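Local coordinates for protein bacterioferritin (Rhodobacter capsulatus, PDB 1JGC) that stores iron as a 24-subunit shell, probably oxidising Fe(2+) with dioxygen at a ferroxidase centre, and binds one heme b per dimer, at residues Q24-F29 against K43-S48; E85-D90 against T136-Y141; W35-M40 against L152-M157; S17-I22 against P69-L74; N12-S17 against K99-A104. All coordinates share one frame; numbering follows the deposited sequence.

In the fold
From the N terminus, helix 5-34 opens three loops in turn. Contact 5 closes the widest of them on helix 83-111, contact 4 closes the next on the long connection after helix 38-64, and contact 1 closes the shortest on helix 38-64 itself, so 1 nests in 4 and 4 in 5. Contact 3 starts inside the loop of contact 1, at the turn between the first two helices, and ends in the tail after helix 146-152. It therefore crosses contacts 1, 4 and 5, and encloses contact 2. Contact 2, joining helices 83-111 and 114-144, also crosses contact 5. Together they tie the four long helices, the long connection and the C-terminal tail.

Contact 1. Residues Q24-F29 against K43-S48; sequences QYWVHF and KSREES. With HEM (protoporphyrin IX containing Fe), chain D.
Arg-45 runs alongside both Phe-29 and Trp-26, all three side chains pointing the same way, and this shared direction organises one flank of the contact. Its CG sits over the centre of the Phe-29 ring, 3.5 Å from the centroid, as a CH-pi contact. The same CG meets the six-membered ring of Trp-26 off-centre. A bend at chi3 (91°) places NE, and beyond it one face of the guanidinium receives Trp-26 CH2, 3.5 Å from NH1, the two planes being 48° apart. The indole is layered: Phe-29 CD2 lies over one face, the heme vinyl carbon CAC over the opposite one, and Ser-48 OG sits in plane at the edge, 3.3 Å from CE3. On the other flank Glu-47 crosses Tyr-25 at about a right angle, its CB over the ring centre and OE1 3.5 Å from CE1. Between the flanks, Tyr-25 CB meets Ser-48 CB at 3.5 Å, and the antiparallel axes approach to 7.9 Å. Three polar groups find their partners elsewhere: Ser-48 OG at Ile-22 O, Ser-44 OG at Gln-32, Trp-26 NE1 at Asp-56 of a second subunit. No hydrogen bond crosses between the segments, so packing holds them together, while Arg-45 NH2 gives a weak, bent hydrogen bond of 2.8 Å (119° at the hydrogen) to heme propionate O2D and probably offsets its negative charge.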
# COMPACT_ATOMS: atom_id res chain seq x y z
N GLN A 24 22.31 40.68 19.79
CA GLN A 24 23.13 40.18 20.89
C GLN A 24 23.10 38.66 20.91
O GLN A 24 24.13 38.02 21.08
CB GLN A 24 22.64 40.75 22.23
CG GLN A 24 23.53 40.40 23.42
CD GLN A 24 23.10 41.09 24.70
OE1 GLN A 24 23.18 42.31 24.82
NE2 GLN A 24 22.63 40.31 25.66
N TYR A 25 21.91 38.08 20.72
CA TYR A 25 21.78 36.63 20.72
C TYR A 25 22.48 36.02 19.52
O TYR A 25 23.13 34.97 19.64
CB TYR A 25 20.31 36.21 20.69
CG TYR A 25 19.59 36.33 22.02
CD1 TYR A 25 20.06 35.67 23.16
CD2 TYR A 25 18.44 37.10 22.13
CE1 TYR A 25 19.40 35.79 24.38
CE2 TYR A 25 17.77 37.23 23.34
CZ TYR A 25 18.25 36.57 24.46
OH TYR A 25 17.60 36.73 25.67
N TRP A 26 22.37 36.68 18.37
CA TRP A 26 23.00 36.15 17.17
C TRP A 26 24.52 36.16 17.25
O TRP A 26 25.17 35.23 16.80
CB TRP A 26 22.53 36.90 15.93
CG TRP A 26 22.74 36.08 14.69
CD1 TRP A 26 23.86 36.02 13.92
CD2 TRP A 26 21.83 35.10 14.16
NE1 TRP A 26 23.72 35.06 12.95
CE2 TRP A 26 22.49 34.48 13.07
CE3 TRP A 26 20.54 34.69 14.50
CZ2 TRP A 26 21.89 33.46 12.32
CZ3 TRP A 26 19.95 33.68 13.76
CH2 TRP A 26 20.62 33.07 12.68
N VAL A 27 25.09 37.21 17.82
CA VAL A 27 26.53 37.27 17.96
C VAL A 27 26.96 36.17 18.93
O VAL A 27 27.96 35.49 18.72
CB VAL A 27 27.01 38.65 18.49
CG1 VAL A 27 28.50 38.63 18.71
CG2 VAL A 27 26.65 39.74 17.51
N HIS A 28 26.19 35.99 20.00
CA HIS A 28 26.50 34.97 20.98
C HIS A 28 26.44 33.59 20.36
O HIS A 28 27.24 32.72 20.69
CB HIS A 28 25.54 35.08 22.16
CG HIS A 28 25.90 36.16 23.13
ND1 HIS A 28 25.08 36.54 24.16
CD2 HIS A 28 27.02 36.92 23.23
CE1 HIS A 28 25.68 37.50 24.86
NE2 HIS A 28 26.85 37.74 24.31
N PHE A 29 25.49 33.40 19.46
CA PHE A 29 25.35 32.12 18.76
C PHE A 29 26.65 31.86 17.99
O PHE A 29 27.28 30.82 18.14
CB PHE A 29 24.14 32.18 17.82
CG PHE A 29 24.28 31.34 16.58
CD1 PHE A 29 24.46 29.97 16.67
CD2 PHE A 29 24.24 31.92 15.32
CE1 PHE A 29 24.60 29.19 15.52
CE2 PHE A 29 24.38 31.15 14.16
CZ PHE A 29 24.56 29.79 14.26
N LYS A 43 20.83 27.17 21.15
CA LYS A 43 19.84 27.80 22.00
C LYS A 43 19.83 29.31 21.72
O LYS A 43 18.76 29.92 21.61
CB LYS A 43 20.14 27.53 23.47
CG LYS A 43 19.08 28.04 24.42
CD LYS A 43 17.70 27.51 24.06
CE LYS A 43 16.63 28.08 24.99
NZ LYS A 43 15.24 27.72 24.54
N SER A 44 21.02 29.89 21.59
CA SER A 44 21.12 31.32 21.30
C SER A 44 20.46 31.66 19.97
O SER A 44 19.81 32.70 19.84
CB SER A 44 22.58 31.77 21.28
OG SER A 44 23.12 31.80 22.58
N ARG A 45 20.64 30.78 18.98
CA ARG A 45 20.05 31.02 17.67
C ARG A 45 18.54 31.03 17.80
O ARG A 45 17.87 31.88 17.23
CB ARG A 45 20.49 29.94 16.67
CG ARG A 45 20.96 30.52 15.34
CD ARG A 45 21.23 29.46 14.27
NE ARG A 45 20.04 29.20 13.48
CZ ARG A 45 19.96 29.35 12.16
NH1 ARG A 45 21.02 29.77 11.47
NH2 ARG A 45 18.82 29.11 11.53
N GLU A 46 18.00 30.08 18.55
CA GLU A 46 16.56 30.01 18.75
C GLU A 46 16.02 31.28 19.41
O GLU A 46 15.04 31.86 18.95
CB GLU A 46 16.19 28.80 19.62
CG GLU A 46 16.16 27.47 18.89
CD GLU A 46 16.00 26.28 19.85
OE1 GLU A 46 15.16 26.36 20.79
OE2 GLU A 46 16.72 25.26 19.66
N GLU A 47 16.66 31.71 20.49
CA GLU A 47 16.23 32.91 21.19
C GLU A 47 16.27 34.14 20.29
O GLU A 47 15.39 34.99 20.36
CB GLU A 47 17.07 33.12 22.45
CG GLU A 47 16.89 32.03 23.51
CD GLU A 47 17.92 32.15 24.66
OE1 GLU A 47 19.12 32.34 24.36
OE2 GLU A 47 17.53 32.05 25.85
N SER A 48 17.29 34.24 19.45
CA SER A 48 17.42 35.37 18.53
C SER A 48 16.24 35.38 17.56
O SER A 48 15.67 36.42 17.26
CB SER A 48 18.74 35.28 17.76
OG SER A 48 18.89 36.34 16.81
CHA HEM D . 14.78 34.54 9.96
CHB HEM D . 12.83 38.89 10.89
CHC HEM D . 17.24 40.54 11.83
CHD HEM D . 19.21 36.44 10.30
C1A HEM D . 13.87 35.53 10.34
C2A HEM D . 12.53 35.36 10.86
C3A HEM D . 11.90 36.58 10.72
C4A HEM D . 12.98 37.54 10.63
CMA HEM D . 10.40 36.89 10.93
CAA HEM D . 11.97 34.23 11.72
CBA HEM D . 12.06 32.80 11.20
CGA HEM D . 11.24 32.58 9.96
O1A HEM D . 11.29 31.44 9.43
O2A HEM D . 10.54 33.52 9.52
C1B HEM D . 13.86 39.74 11.25
C2B HEM D . 13.69 41.11 11.70
C3B HEM D . 14.94 41.62 11.90
C4B HEM D . 15.87 40.51 11.67
CMB HEM D . 12.37 41.84 11.94
CAB HEM D . 15.19 42.92 12.33
CBB HEM D . 16.21 43.75 11.88
C1C HEM D . 18.15 39.53 11.61
C2C HEM D . 19.56 39.63 11.94
C3C HEM D . 20.14 38.45 11.53
C4C HEM D . 19.07 37.68 10.89
CMC HEM D . 20.24 40.82 12.64
CAC HEM D . 21.47 38.05 11.71
CBC HEM D . 22.58 38.88 11.83
C1D HEM D . 18.18 35.56 10.00
C2D HEM D . 18.37 34.20 9.53
C3D HEM D . 17.11 33.64 9.42
C4D HEM D . 16.16 34.66 9.88
CMD HEM D . 19.70 33.50 9.21
CAD HEM D . 16.87 32.27 8.78
CBD HEM D . 16.37 31.14 9.66
CGD HEM D . 16.37 29.79 8.95
O1D HEM D . 15.86 29.71 7.81
O2D HEM D . 16.88 28.81 9.54
NA HEM D . 14.20 36.86 10.55
NB HEM D . 15.20 39.36 11.28
NC HEM D . 17.83 38.29 11.12
ND HEM D . 16.83 35.84 10.21
FE HEM D . 16.01 37.57 10.82

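Contact 2. Residues E85-D90 against T136-Y141; sequences ETLECD and TQISLY
Leu-87 overlaps Ile-138, the two side chains sliding past each other in opposite directions, with Leu-87 CB 3.8 Å from Ile-138 CG1. Leu-87 CG and Ile-138 CG1 both stand anti to their carbonyl carbons, and for the isoleucine this torsion (chi1 -73°) sets CG1 against Leu-87 CB. Leu-87 CD1 also comes to 4.2 Å from Tyr-141 CD2, approaching that ring obliquely, and to 4.3 Å from the backbone O of Gln-137. Glu-88 adds a polar border. Its chain bends at chi2 (-64°) and crosses Ile-138 at about a right angle, bringing OE1 to 3.7 Å from Ile-138 CD1, while its OE2 forms a salt bridge with Arg-84. No hydrogen bond links the segments, and their axes come no closer than 10.3 Å, a spacing bridged by branched aliphatic groups. Others complete the layer: the Tyr-141 ring meets that of Phe-149 on the short helix 146-152, and Met-157 of a neighbouring subunit packs on Leu-87 and Gln-137. The pair is antiparallel, 153° between helix directions, and joins helices 83-111 and 114-144, the second hairpin of the four-helix bundle characteristic of the ferritin fold.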
# COMPACT_ATOMS: atom_id res chain seq x y z
N GLU A 85 29.91 34.63 30.75
CA GLU A 85 29.62 36.05 30.53
C GLU A 85 28.44 36.27 29.59
O GLU A 85 27.64 37.19 29.80
CB GLU A 85 30.84 36.79 29.95
CG GLU A 85 31.98 37.02 30.91
CD GLU A 85 32.64 35.71 31.34
OE1 GLU A 85 33.03 34.90 30.44
OE2 GLU A 85 32.78 35.48 32.57
N THR A 86 28.34 35.44 28.54
CA THR A 86 27.24 35.59 27.59
C THR A 86 25.90 35.34 28.29
O THR A 86 24.91 36.01 27.99
CB THR A 86 27.39 34.64 26.35
OG1 THR A 86 27.45 33.28 26.78
CG2 THR A 86 28.66 34.96 25.58
N LEU A 87 25.89 34.40 29.23
CA LEU A 87 24.67 34.12 29.97
C LEU A 87 24.36 35.36 30.80
O LEU A 87 23.21 35.78 30.89
CB LEU A 87 24.86 32.91 30.90
CG LEU A 87 25.06 31.56 30.23
CD1 LEU A 87 25.25 30.49 31.28
CD2 LEU A 87 23.85 31.24 29.37
N GLU A 88 25.39 35.94 31.40
CA GLU A 88 25.24 37.13 32.21
C GLU A 88 24.74 38.30 31.38
O GLU A 88 23.80 39.01 31.76
CB GLU A 88 26.57 37.49 32.89
CG GLU A 88 27.01 36.51 33.97
CD GLU A 88 26.04 36.46 35.15
OE1 GLU A 88 24.82 36.73 34.95
OE2 GLU A 88 26.50 36.15 36.30
N CYS A 89 25.37 38.51 30.23
CA CYS A 89 24.95 39.60 29.38
C CYS A 89 23.51 39.43 28.90
O CYS A 89 22.75 40.40 28.87
CB CYS A 89 25.89 39.74 28.19
SG CYS A 89 27.51 40.36 28.67
N ASP A 90 23.13 38.21 28.53
CA ASP A 90 21.76 38.01 28.06
C ASP A 90 20.78 38.25 29.21
O ASP A 90 19.73 38.88 29.03
CB ASP A 90 21.57 36.60 27.49
CG ASP A 90 22.34 36.39 26.18
OD1 ASP A 90 22.42 37.35 25.38
OD2 ASP A 90 22.86 35.28 25.96
N THR A 136 18.42 29.22 35.55
CA THR A 136 18.65 27.81 35.76
C THR A 136 19.99 27.42 35.14
O THR A 136 20.74 26.63 35.71
CB THR A 136 17.50 26.97 35.16
OG1 THR A 136 16.34 27.14 35.98
CG2 THR A 136 17.88 25.49 35.08
N GLN A 137 20.31 27.98 33.98
CA GLN A 137 21.56 27.66 33.32
C GLN A 137 22.76 28.22 34.07
O GLN A 137 23.81 27.58 34.14
CB GLN A 137 21.56 28.17 31.88
CG GLN A 137 20.72 27.30 30.96
CD GLN A 137 21.08 25.84 31.08
OE1 GLN A 137 22.25 25.47 30.92
NE2 GLN A 137 20.10 25.00 31.36
N ILE A 138 22.62 29.42 34.62
CA ILE A 138 23.71 30.04 35.37
C ILE A 138 23.94 29.23 36.63
O ILE A 138 25.08 28.99 37.04
CB ILE A 138 23.37 31.50 35.71
CG1 ILE A 138 23.46 32.34 34.44
CG2 ILE A 138 24.31 32.02 36.79
CD1 ILE A 138 22.82 33.70 34.56
N SER A 139 22.86 28.79 37.25
CA SER A 139 22.95 28.00 38.46
C SER A 139 23.63 26.67 38.15
O SER A 139 24.46 26.18 38.92
CB SER A 139 21.55 27.73 39.01
OG SER A 139 21.61 26.69 39.96
N LEU A 140 23.28 26.08 37.01
CA LEU A 140 23.87 24.81 36.61
C LEU A 140 25.34 25.01 36.25
O LEU A 140 26.16 24.11 36.41
CB LEU A 140 23.12 24.23 35.40
CG LEU A 140 23.67 22.92 34.84
CD1 LEU A 140 23.55 21.84 35.89
CD2 LEU A 140 22.90 22.54 33.59
N TYR A 141 25.67 26.20 35.76
CA TYR A 141 27.03 26.52 35.38
C TYR A 141 27.94 26.50 36.61
O TYR A 141 29.02 25.91 36.59
CB TYR A 141 27.08 27.90 34.71
CG TYR A 141 28.40 28.25 34.09
CD1 TYR A 141 29.51 28.55 34.87
CD2 TYR A 141 28.55 28.27 32.70
CE1 TYR A 141 30.74 28.86 34.29
CE2 TYR A 141 29.78 28.58 32.11
CZ TYR A 141 30.87 28.87 32.92
OH TYR A 141 32.09 29.15 32.35

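Contact 3. Residues W35-M40 against L152-M157; sequences WGLAKM and LNAAPM
A positive phi of 89° at Gly-36, followed by Leu-37 at the N-cap, turns the chain of 35-40 so that its backbone meets that of Asn-153 to Ala-155. Lys-39 is extended from CG outward, chi2 to chi4 near 180°, and passes Leu-152 O and Ala-154 O with CD and CE; its NZ donates to a water 2.9 Å away that donates to Leu-152 O. The backbones are joined twice: Lys-39 N gives a 3.2 Å hydrogen bond to Asn-153 O from above the carbonyl plane, and Ala-155 N gives a weak 3.3 Å one to Gly-36 O. Methyl groups fill in beside them, with Ala-38 CB 3.6 Å from Ala-155 CB and Leu-37 CD2 4.1 Å from Ala-154 CB. The side-chain OD1 of Asn-153 accepts from Met-157 N of a neighbouring subunit, so this site also lies at a subunit interface. What results is a Schellman-terminated helix, 5-34, turning directly into the N-cap of helix 38-64, whose first turn receives the carbonyl of a C-terminal tail.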
# COMPACT_ATOMS: atom_id res chain seq x y z
N TRP A 35 33.53 28.59 19.63
CA TRP A 35 34.15 28.05 20.84
C TRP A 35 33.97 26.54 20.89
O TRP A 35 34.58 25.85 21.71
CB TRP A 35 33.54 28.67 22.11
CG TRP A 35 33.88 30.12 22.31
CD1 TRP A 35 35.00 30.76 21.86
CD2 TRP A 35 33.10 31.11 23.00
NE1 TRP A 35 34.96 32.09 22.22
CE2 TRP A 35 33.81 32.32 22.92
CE3 TRP A 35 31.88 31.08 23.68
CZ2 TRP A 35 33.33 33.51 23.49
CZ3 TRP A 35 31.40 32.26 24.24
CH2 TRP A 35 32.12 33.45 24.15
N GLY A 36 33.12 26.02 20.01
CA GLY A 36 32.88 24.59 19.98
C GLY A 36 31.75 24.18 20.89
O GLY A 36 31.56 22.99 21.16
N LEU A 37 30.99 25.15 21.38
CA LEU A 37 29.86 24.86 22.27
C LEU A 37 28.57 24.89 21.45
O LEU A 37 27.69 25.72 21.68
CB LEU A 37 29.81 25.91 23.39
CG LEU A 37 31.13 26.11 24.14
CD1 LEU A 37 30.94 27.11 25.27
CD2 LEU A 37 31.60 24.78 24.71
N ALA A 38 28.47 23.98 20.49
CA ALA A 38 27.32 23.90 19.60
C ALA A 38 25.95 23.89 20.26
O ALA A 38 25.03 24.56 19.79
CB ALA A 38 27.46 22.70 18.69
N LYS A 39 25.80 23.14 21.34
CA LYS A 39 24.51 23.05 22.00
C LYS A 39 24.10 24.36 22.65
O LYS A 39 22.92 24.70 22.69
CB LYS A 39 24.53 21.92 23.02
CG LYS A 39 24.96 20.63 22.37
CD LYS A 39 24.93 19.46 23.31
CE LYS A 39 25.26 18.19 22.54
NZ LYS A 39 25.24 17.03 23.47
N MET A 40 25.08 25.09 23.15
CA MET A 40 24.80 26.38 23.74
C MET A 40 24.46 27.34 22.59
O MET A 40 23.56 28.17 22.69
CB MET A 40 26.04 26.85 24.50
CG MET A 40 25.97 28.24 25.06
SD MET A 40 27.38 28.56 26.17
CE MET A 40 26.55 29.58 27.41
N LEU A 152 29.20 19.61 28.79
CA LEU A 152 27.77 19.35 28.60
C LEU A 152 27.19 20.04 27.36
O LEU A 152 26.24 19.54 26.75
CB LEU A 152 26.98 19.80 29.83
CG LEU A 152 25.45 19.75 29.78
CD1 LEU A 152 24.99 18.31 29.68
CD2 LEU A 152 24.87 20.39 31.03
N ASN A 153 27.76 21.17 26.99
CA ASN A 153 27.24 21.91 25.86
C ASN A 153 28.11 21.93 24.63
O ASN A 153 27.88 22.71 23.71
CB ASN A 153 26.91 23.33 26.31
CG ASN A 153 25.66 23.38 27.17
OD1 ASN A 153 24.55 23.27 26.65
ND2 ASN A 153 25.84 23.51 28.48
N ALA A 154 29.10 21.04 24.61
CA ALA A 154 30.03 20.95 23.48
C ALA A 154 29.65 19.84 22.51
O ALA A 154 28.93 18.90 22.84
CB ALA A 154 31.44 20.72 24.00
N ALA A 155 30.14 19.96 21.28
CA ALA A 155 29.86 18.95 20.27
C ALA A 155 31.12 18.13 20.01
O ALA A 155 32.23 18.67 19.97
CB ALA A 155 29.39 19.62 18.98
N PRO A 156 30.97 16.81 19.83
CA PRO A 156 32.10 15.92 19.57
C PRO A 156 32.69 16.28 18.20
O PRO A 156 32.02 16.90 17.38
CB PRO A 156 31.47 14.53 19.58
CG PRO A 156 30.26 14.70 20.46
CD PRO A 156 29.73 16.04 20.01
N MET A 157 33.93 15.88 17.94
CA MET A 157 34.57 16.17 16.66
C MET A 157 33.86 15.58 15.45
O MET A 157 34.01 16.09 14.34
CB MET A 157 36.01 15.69 16.66
CG MET A 157 36.94 16.50 17.53
SD MET A 157 38.67 16.10 17.20
CE MET A 157 38.89 16.79 15.58
O HOH W 1 25.63 16.45 26.25

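Contact 4. Residues S17-I22 against P69-L74; sequences SELTAI and PNLQKL
The carboxamide of Asn-70 is the flat group in the connection 69-74, beside the place where Leu-19 of helix 5-34 meets Leu-71 and Leu-74. Its OD1 accepts from Gln-72 N, two residues on, at 3.0 Å, an Asx turn, with the donor 35° out of the carbonyl plane. Asn-70 N is itself hydrogen-bonded to Asn-12 OD1 on the helix. Across the segments the packing is mainly aliphatic. Leu-19 CG stands anti to the carbonyl carbon (chi1 -66°), and beyond it CD1 lies 3.5 Å from Leu-71 CB, the two side chains crossing at about a right angle. The link after helix 38-64 belongs to the ferritin-type bundle, in which a long connection spans its length to reach helix 83-111, and here it is laid against the first helix. Farther on, Leu-74 comes in with CD2 near Leu-19 CB (3.3 Å) and CD1 3.8 Å from Leu-19 O. Thr-20 and Leu-74 slide past each other in opposite directions, with Thr-20 OG1 3.5 Å from Leu-74 CB, and that hydroxyl is hydrogen-bonded to Arg-16 O and Asp-75 N. Leu-19 also touches the heme, and Gln-72 is hydrogen-bonded to Asp-75 O and Leu-77 N of a neighbouring subunit.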
# COMPACT_ATOMS: atom_id res chain seq x y z
N SER A 17 14.57 47.71 21.84
CA SER A 17 15.06 46.76 22.81
C SER A 17 15.18 45.38 22.14
O SER A 17 16.18 44.68 22.33
CB SER A 17 14.09 46.70 23.98
OG SER A 17 14.53 45.81 24.99
N GLU A 18 14.16 45.01 21.36
CA GLU A 18 14.16 43.72 20.68
C GLU A 18 15.23 43.61 19.59
O GLU A 18 15.91 42.59 19.50
CB GLU A 18 12.79 43.43 20.06
CG GLU A 18 11.64 43.31 21.07
CD GLU A 18 11.87 42.22 22.11
OE1 GLU A 18 12.82 42.35 22.92
OE2 GLU A 18 11.09 41.24 22.14
N LEU A 19 15.39 44.65 18.78
CA LEU A 19 16.41 44.64 17.74
C LEU A 19 17.77 44.44 18.39
O LEU A 19 18.65 43.82 17.81
CB LEU A 19 16.42 45.95 16.96
CG LEU A 19 15.21 46.31 16.10
CD1 LEU A 19 15.39 47.69 15.50
CD2 LEU A 19 15.03 45.27 15.02
N THR A 20 17.92 44.96 19.61
CA THR A 20 19.18 44.83 20.33
C THR A 20 19.37 43.38 20.74
O THR A 20 20.43 42.80 20.53
CB THR A 20 19.20 45.73 21.60
OG1 THR A 20 18.96 47.09 21.23
CG2 THR A 20 20.53 45.64 22.30
N ALA A 21 18.33 42.79 21.32
CA ALA A 21 18.39 41.39 21.74
C ALA A 21 18.68 40.47 20.55
O ALA A 21 19.49 39.55 20.65
CB ALA A 21 17.07 40.99 22.40
N ILE A 22 18.03 40.72 19.42
CA ILE A 22 18.26 39.89 18.24
C ILE A 22 19.74 39.82 17.90
O ILE A 22 20.30 38.74 17.75
CB ILE A 22 17.51 40.45 17.01
CG1 ILE A 22 16.00 40.33 17.23
CG2 ILE A 22 17.93 39.71 15.76
CD1 ILE A 22 15.19 40.98 16.15
N PRO A 69 7.42 52.90 12.53
CA PRO A 69 8.41 52.03 13.16
C PRO A 69 9.80 52.54 12.86
O PRO A 69 10.10 52.88 11.72
CB PRO A 69 8.11 50.68 12.53
CG PRO A 69 7.67 51.05 11.15
CD PRO A 69 6.75 52.22 11.42
N ASN A 70 10.63 52.59 13.89
CA ASN A 70 11.99 53.09 13.77
C ASN A 70 13.02 52.03 14.13
O ASN A 70 13.24 51.74 15.30
CB ASN A 70 12.14 54.31 14.70
CG ASN A 70 13.54 54.88 14.70
OD1 ASN A 70 14.39 54.51 13.88
ND2 ASN A 70 13.80 55.80 15.62
N LEU A 71 13.64 51.44 13.12
CA LEU A 71 14.65 50.41 13.38
C LEU A 71 16.04 50.96 13.07
O LEU A 71 16.95 50.20 12.75
CB LEU A 71 14.41 49.16 12.51
CG LEU A 71 13.07 48.78 11.87
CD1 LEU A 71 13.12 47.28 11.58
CD2 LEU A 71 11.91 49.08 12.77
N GLN A 72 16.22 52.27 13.19
CA GLN A 72 17.51 52.87 12.88
C GLN A 72 18.62 52.65 13.91
O GLN A 72 19.79 52.66 13.56
CB GLN A 72 17.34 54.38 12.65
CG GLN A 72 18.61 55.07 12.17
CD GLN A 72 18.97 54.69 10.75
OE1 GLN A 72 18.27 55.07 9.80
NE2 GLN A 72 20.04 53.94 10.59
N LYS A 73 18.25 52.44 15.17
CA LYS A 73 19.26 52.27 16.21
C LYS A 73 18.99 51.14 17.18
O LYS A 73 17.85 50.69 17.31
CB LYS A 73 19.41 53.57 16.99
CG LYS A 73 19.66 54.77 16.10
CD LYS A 73 20.02 56.01 16.90
CE LYS A 73 20.35 57.16 15.98
NZ LYS A 73 20.77 58.38 16.75
N LEU A 74 20.03 50.69 17.87
CA LEU A 74 19.90 49.65 18.88
C LEU A 74 20.41 50.21 20.19
O LEU A 74 21.19 51.15 20.20
CB LEU A 74 20.74 48.41 18.54
CG LEU A 74 20.72 47.71 17.19
CD1 LEU A 74 21.39 46.35 17.36
CD2 LEU A 74 19.31 47.52 16.68

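Contact 5. Residues N12-S17 against K99-A104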
# COMPACT_ATOMS: atom_id res chain seq x y z
N ASN A 12 7.92 51.69 20.06
CA ASN A 12 9.18 51.91 19.37
C ASN A 12 10.37 51.66 20.29
O ASN A 12 11.45 51.28 19.84
CB ASN A 12 9.25 53.32 18.80
CG ASN A 12 8.93 53.37 17.33
OD1 ASN A 12 9.51 52.63 16.54
ND2 ASN A 12 8.01 54.24 16.95
N ALA A 13 10.19 51.89 21.59
CA ALA A 13 11.28 51.66 22.52
C ALA A 13 11.43 50.15 22.69
O ALA A 13 12.54 49.62 22.72
CB ALA A 13 11.00 52.34 23.86
N ALA A 14 10.30 49.46 22.79
CA ALA A 14 10.32 48.02 22.93
C ALA A 14 10.96 47.40 21.68
O ALA A 14 11.72 46.44 21.77
CB ALA A 14 8.91 47.50 23.12
N LEU A 15 10.66 47.98 20.52
CA LEU A 15 11.21 47.51 19.26
C LEU A 15 12.73 47.62 19.28
O LEU A 15 13.44 46.69 18.91
CB LEU A 15 10.65 48.32 18.10
CG LEU A 15 11.32 48.10 16.74
CD1 LEU A 15 11.27 46.63 16.35
CD2 LEU A 15 10.63 48.96 15.70
N ARG A 16 13.22 48.77 19.72
CA ARG A 16 14.65 49.00 19.79
C ARG A 16 15.27 47.99 20.75
O ARG A 16 16.36 47.49 20.52
CB ARG A 16 14.96 50.42 20.27
CG ARG A 16 16.42 50.58 20.66
CD ARG A 16 16.75 51.99 21.05
NE ARG A 16 16.70 52.88 19.90
CZ ARG A 16 15.86 53.92 19.81
NH1 ARG A 16 15.02 54.18 20.82
NH2 ARG A 16 15.86 54.69 18.72
N SER A 17 14.57 47.71 21.84
CA SER A 17 15.06 46.76 22.81
C SER A 17 15.18 45.38 22.14
O SER A 17 16.18 44.68 22.33
CB SER A 17 14.09 46.70 23.98
OG SER A 17 14.53 45.81 24.99
N LYS A 99 11.86 45.58 32.62
CA LYS A 99 11.65 46.86 33.27
C LYS A 99 10.85 47.74 32.32
O LYS A 99 9.81 48.29 32.69
CB LYS A 99 13.00 47.50 33.58
CG LYS A 99 12.94 48.82 34.32
CD LYS A 99 14.35 49.32 34.64
CE LYS A 99 14.32 50.64 35.42
NZ LYS A 99 13.75 51.79 34.64
N LEU A 100 11.33 47.85 31.09
CA LEU A 100 10.67 48.66 30.08
C LEU A 100 9.26 48.19 29.76
O LEU A 100 8.35 49.02 29.60
CB LEU A 100 11.50 48.69 28.80
CG LEU A 100 10.81 49.28 27.57
CD1 LEU A 100 10.44 50.73 27.84
CD2 LEU A 100 11.73 49.18 26.36
N TYR A 101 9.07 46.88 29.65
CA TYR A 101 7.76 46.34 29.31
C TYR A 101 6.72 46.53 30.40
O TYR A 101 5.55 46.79 30.10
CB TYR A 101 7.84 44.85 28.97
CG TYR A 101 8.73 44.50 27.80
CD1 TYR A 101 9.01 45.43 26.79
CD2 TYR A 101 9.27 43.22 27.67
CE1 TYR A 101 9.81 45.09 25.70
CE2 TYR A 101 10.07 42.87 26.59
CZ TYR A 101 10.33 43.80 25.61
OH TYR A 101 11.10 43.44 24.53
N ARG A 102 7.12 46.41 31.65
CA ARG A 102 6.19 46.59 32.76
C ARG A 102 5.69 48.04 32.82
O ARG A 102 4.54 48.32 33.18
CB ARG A 102 6.87 46.21 34.07
CG ARG A 102 7.18 44.73 34.14
CD ARG A 102 7.86 44.32 35.42
NE ARG A 102 7.90 42.87 35.52
CZ ARG A 102 8.97 42.16 35.85
NH1 ARG A 102 10.11 42.78 36.12
NH2 ARG A 102 8.92 40.84 35.90
N GLU A 103 6.58 48.94 32.42
CA GLU A 103 6.31 50.37 32.40
C GLU A 103 5.32 50.67 31.26
O GLU A 103 4.27 51.28 31.47
CB GLU A 103 7.63 51.09 32.16
CG GLU A 103 7.70 52.50 32.64
CD GLU A 103 9.08 53.10 32.38
OE1 GLU A 103 10.09 52.47 32.81
OE2 GLU A 103 9.14 54.18 31.74
N ALA A 104 5.67 50.22 30.06
CA ALA A 104 4.81 50.43 28.90
C ALA A 104 3.45 49.81 29.17
O ALA A 104 2.41 50.41 28.91
CB ALA A 104 5.44 49.80 27.66
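Apolar packing carries most of the touch between Ala-13, Ala-14 and Ser-17 on one helix and Leu-100 and Tyr-101 on the other. Ala-14 CB sits at the edge of the Tyr-101 ring, near its plane, 3.6 Å from CE1. Leu-100, its CG anti to the backbone N (chi1 169°), sends CD2 between the small residues, 4.1 Å from Ala-13 CB and close to Ser-17 CB as well. The two segment axes, antiparallel at 163°, approach to 10.3 Å, and with such short side chains on 12-17 the longer groups of 99-104 span most of the distance. Phe-120 of helix 114-144 and Ile-58 of helix 38-64 also pack on Ala-14, which places it inside the four-helix bundle.

Polar contact between the segments is slight. Ser-17 OG and Tyr-101 OH stand 4.2 Å apart, with no hydrogen bond between them. The phenol instead makes a weak hydrogen bond to Glu-127 OE2, and the Tyr-101 side chain also lies close to that of Glu-18; both carboxylates belong to the iron sites of the ferroxidase centre, metal-free in this crystal. The chemistry thus divides, with the Ala-14 methyl against one edge of the ring while its hydroxyl turns toward the dinuclear site, consistent with a second-shell position beside the ligands.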